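Local coordinates for protein arginase (Trypanosoma brucei brucei, PDB 4RHJ) that is of unknown function but adopts the arginase-deacetylase fold and evolved without the binuclear manganese cluster of true arginases, at residues I241-A253 with V260-M273. Numbering follows the deposited sequence.
Sequences ISIDASVLDPAFA and VAGGLSTRDLLHIM
Ile243, near the end of strand 239-244, sends CD1 to 4.2 Å from SD of Met273, whose flexible chain bends at chi3; the two apolar side chains cross at about a right angle. Farther on, branched Val247 serves two neighbours: CG1 meets Leu269 CD2, while CG2, anti to the backbone N, reaches Leu264 CD1 at 3.7 Å. Its carbonyl receives a weak bond from Leu264 N and is also hydrogen-bonded by Arg199. Leu248 CD2 packs on Leu269 and lies 3.2 Å from Ser265 O, covered by the first turn of helix 266-274; its backbone forms a single bridge with Leu264. Asp249 N donates to Leu264 O, in the carbonyl plane, and OD2 accepts from Gly263 N on its anti side, both short as modelled, and weakly from Gly262 N. With OD1 taking Ala251 N in an Asx turn, bonds to both oxygens fix the carboxylate's rotation. Lacking a side chain, Gly263 brings its CA within 3.8 Å of Asp249 CA. Pro250, with no N-H to satisfy, rests CD 3.2 Å from Val260 O. Phe252 offers a ring face to Ser265 CA, a CH-pi contact 3.6 Å from the centroid. Small, polar Ser265 suits the N-cap: its N donates to Asp268 OD2, while the reciprocal OG half of this capping box is less sure. The helix belongs to a beta-alpha-beta unit of the arginase-deacetylase fold, whose strand 239-244 carries Asp244, a manganese ligand in another crystal structure of this protein but without metal here.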
# COMPACT_ATOMS: atom_id res chain seq x y z
N ILE A 241 -10.20 -10.33 21.10
CA ILE A 241 -9.76 -9.90 19.79
C ILE A 241 -8.28 -10.17 19.67
O ILE A 241 -7.49 -9.70 20.49
CB ILE A 241 -10.11 -8.42 19.54
CG1 ILE A 241 -11.63 -8.30 19.37
CG2 ILE A 241 -9.40 -7.91 18.31
CD1 ILE A 241 -12.15 -6.92 19.05
N SER A 242 -7.91 -10.98 18.67
CA SER A 242 -6.52 -11.36 18.43
C SER A 242 -6.12 -10.92 17.03
O SER A 242 -6.77 -11.30 16.04
CB SER A 242 -6.31 -12.87 18.59
OG SER A 242 -4.92 -13.18 18.64
N ILE A 243 -5.06 -10.13 16.98
CA ILE A 243 -4.66 -9.40 15.79
C ILE A 243 -3.19 -9.64 15.46
O ILE A 243 -2.29 -9.15 16.14
CB ILE A 243 -4.91 -7.88 15.96
CG1 ILE A 243 -6.41 -7.58 15.88
CG2 ILE A 243 -4.12 -7.07 14.93
CD1 ILE A 243 -6.77 -6.18 16.30
N ASP A 244 -2.95 -10.46 14.46
CA ASP A 244 -1.63 -10.66 13.93
C ASP A 244 -1.41 -9.64 12.84
O ASP A 244 -2.21 -9.53 11.90
CB ASP A 244 -1.46 -12.06 13.39
CG ASP A 244 -0.01 -12.42 13.12
OD1 ASP A 244 0.83 -11.52 12.92
OD2 ASP A 244 0.30 -13.63 13.12
N ALA A 245 -0.34 -8.88 12.98
CA ALA A 245 0.08 -7.89 12.01
C ALA A 245 0.28 -8.52 10.64
O ALA A 245 0.23 -7.84 9.60
CB ALA A 245 1.34 -7.20 12.49
N SER A 246 0.49 -9.84 10.63
CA SER A 246 0.64 -10.56 9.37
C SER A 246 -0.65 -10.46 8.51
O SER A 246 -0.60 -10.64 7.29
CB SER A 246 0.99 -12.01 9.63
OG SER A 246 -0.15 -12.73 10.04
N VAL A 247 -1.78 -10.15 9.14
CA VAL A 247 -3.04 -10.04 8.41
C VAL A 247 -3.02 -8.89 7.40
O VAL A 247 -3.65 -8.99 6.36
CB VAL A 247 -4.27 -9.84 9.35
CG1 VAL A 247 -4.41 -8.39 9.82
CG2 VAL A 247 -5.58 -10.24 8.62
N LEU A 248 -2.30 -7.81 7.71
CA LEU A 248 -2.25 -6.67 6.79
C LEU A 248 -1.45 -7.07 5.55
O LEU A 248 -1.05 -8.22 5.41
CB LEU A 248 -1.62 -5.45 7.48
CG LEU A 248 -2.44 -4.84 8.62
CD1 LEU A 248 -1.70 -3.74 9.36
CD2 LEU A 248 -3.72 -4.30 8.07
N ASP A 249 -1.23 -6.14 4.64
CA ASP A 249 -0.38 -6.44 3.51
C ASP A 249 1.06 -6.20 3.98
O ASP A 249 1.28 -5.45 4.93
CB ASP A 249 -0.75 -5.58 2.29
CG ASP A 249 -0.25 -6.17 0.99
OD1 ASP A 249 0.82 -5.71 0.52
OD2 ASP A 249 -0.91 -7.08 0.43
N PRO A 250 2.04 -6.87 3.35
CA PRO A 250 3.44 -6.53 3.63
C PRO A 250 3.76 -5.07 3.26
O PRO A 250 4.71 -4.50 3.80
CB PRO A 250 4.23 -7.52 2.77
CG PRO A 250 3.27 -8.65 2.51
CD PRO A 250 1.92 -8.04 2.46
N ALA A 251 2.96 -4.47 2.38
CA ALA A 251 3.14 -3.05 2.04
C ALA A 251 2.87 -2.12 3.23
O ALA A 251 3.54 -1.08 3.39
CB ALA A 251 2.26 -2.66 0.87
N PHE A 252 1.88 -2.49 4.05
CA PHE A 252 1.50 -1.71 5.24
C PHE A 252 2.17 -2.19 6.50
O PHE A 252 2.56 -1.38 7.34
CB PHE A 252 -0.03 -1.74 5.43
CG PHE A 252 -0.78 -1.37 4.19
CD1 PHE A 252 -0.98 -2.31 3.20
CD2 PHE A 252 -1.25 -0.10 4.00
CE1 PHE A 252 -1.66 -2.00 2.04
CE2 PHE A 252 -1.93 0.23 2.85
CZ PHE A 252 -2.13 -0.72 1.86
N ALA A 253 2.34 -3.51 6.62
CA ALA A 253 2.97 -4.10 7.80
C ALA A 253 4.10 -5.10 7.48
O ALA A 253 3.98 -6.29 7.75
CB ALA A 253 1.90 -4.78 8.67
N VAL A 260 3.19 -12.25 4.07
CA VAL A 260 2.31 -12.82 3.08
C VAL A 260 1.62 -11.71 2.30
O VAL A 260 0.80 -10.98 2.85
CB VAL A 260 1.25 -13.73 3.72
CG1 VAL A 260 0.58 -14.57 2.66
CG2 VAL A 260 1.87 -14.63 4.77
N ALA A 261 1.94 -11.61 1.02
CA ALA A 261 1.35 -10.61 0.13
C ALA A 261 -0.13 -10.87 -0.19
O ALA A 261 -0.63 -11.98 0.02
CB ALA A 261 2.16 -10.54 -1.14
N GLY A 262 -0.81 -9.85 -0.70
CA GLY A 262 -2.22 -9.94 -1.06
C GLY A 262 -3.12 -9.61 0.11
O GLY A 262 -4.27 -10.02 0.13
N GLY A 263 -2.60 -8.85 1.07
CA GLY A 263 -3.25 -8.63 2.35
C GLY A 263 -4.14 -7.42 2.50
O GLY A 263 -4.54 -6.77 1.54
N LEU A 264 -4.49 -7.14 3.75
CA LEU A 264 -5.32 -5.99 4.09
C LEU A 264 -4.54 -4.65 4.06
O LEU A 264 -3.34 -4.60 4.33
CB LEU A 264 -5.96 -6.21 5.48
CG LEU A 264 -6.99 -7.34 5.57
CD1 LEU A 264 -7.57 -7.56 6.96
CD2 LEU A 264 -8.10 -7.08 4.59
N SER A 265 -5.22 -3.57 3.70
CA SER A 265 -4.69 -2.24 3.93
C SER A 265 -4.94 -1.94 5.40
O SER A 265 -5.69 -2.67 6.07
CB SER A 265 -5.33 -1.20 2.99
OG SER A 265 -6.73 -1.02 3.16
N THR A 266 -4.31 -0.90 5.95
CA THR A 266 -4.59 -0.58 7.34
C THR A 266 -6.08 -0.24 7.48
O THR A 266 -6.71 -0.60 8.48
CB THR A 266 -3.75 0.58 7.86
OG1 THR A 266 -2.39 0.39 7.49
CG2 THR A 266 -3.86 0.65 9.38
N ARG A 267 -6.64 0.39 6.45
CA ARG A 267 -8.03 0.82 6.46
C ARG A 267 -8.98 -0.37 6.37
O ARG A 267 -10.05 -0.38 6.99
CB ARG A 267 -8.29 1.81 5.31
CG ARG A 267 -9.71 2.37 5.26
CD ARG A 267 -10.16 2.87 6.63
NE ARG A 267 -9.35 4.00 7.05
CZ ARG A 267 -9.53 4.70 8.17
NH1 ARG A 267 -10.52 4.39 9.01
NH2 ARG A 267 -8.74 5.72 8.44
N ASP A 268 -8.60 -1.38 5.59
CA ASP A 268 -9.36 -2.62 5.47
C ASP A 268 -9.57 -3.29 6.83
O ASP A 268 -10.67 -3.73 7.15
CB ASP A 268 -8.65 -3.61 4.52
CG ASP A 268 -8.53 -3.08 3.09
OD1 ASP A 268 -9.26 -2.13 2.74
OD2 ASP A 268 -7.69 -3.61 2.33
N LEU A 269 -8.52 -3.37 7.62
CA LEU A 269 -8.62 -3.97 8.94
C LEU A 269 -9.49 -3.11 9.85
O LEU A 269 -10.39 -3.63 10.48
CB LEU A 269 -7.22 -4.16 9.54
CG LEU A 269 -7.10 -4.85 10.90
CD1 LEU A 269 -7.93 -6.14 10.96
CD2 LEU A 269 -5.62 -5.11 11.23
N LEU A 270 -9.25 -1.81 9.86
CA LEU A 270 -10.01 -0.88 10.69
C LEU A 270 -11.52 -0.94 10.39
O LEU A 270 -12.34 -0.80 11.29
CB LEU A 270 -9.48 0.56 10.51
CG LEU A 270 -8.10 0.95 11.05
CD1 LEU A 270 -7.68 2.40 10.66
CD2 LEU A 270 -8.00 0.74 12.57
N HIS A 271 -11.88 -1.19 9.14
CA HIS A 271 -13.28 -1.37 8.73
C HIS A 271 -13.87 -2.63 9.32
O HIS A 271 -14.88 -2.61 10.00
CB HIS A 271 -13.39 -1.41 7.19
CG HIS A 271 -14.79 -1.58 6.69
ND1 HIS A 271 -15.59 -0.52 6.34
CD2 HIS A 271 -15.54 -2.70 6.48
CE1 HIS A 271 -16.77 -0.96 5.94
NE2 HIS A 271 -16.77 -2.28 6.02
N ILE A 272 -13.23 -3.75 9.03
CA ILE A 272 -13.70 -5.03 9.50
C ILE A 272 -13.68 -5.08 11.02
O ILE A 272 -14.59 -5.60 11.63
CB ILE A 272 -12.85 -6.15 8.89
CG1 ILE A 272 -12.98 -6.10 7.37
CG2 ILE A 272 -13.26 -7.52 9.41
CD1 ILE A 272 -12.14 -7.11 6.65
N MET A 273 -12.64 -4.50 11.63
CA MET A 273 -12.56 -4.37 13.09
C MET A 273 -13.73 -3.57 13.68
O MET A 273 -14.21 -3.87 14.78
CB MET A 273 -11.27 -3.69 13.50
CG MET A 273 -10.04 -4.50 13.36
SD MET A 273 -8.65 -3.47 13.78
CE MET A 273 -9.20 -2.78 15.34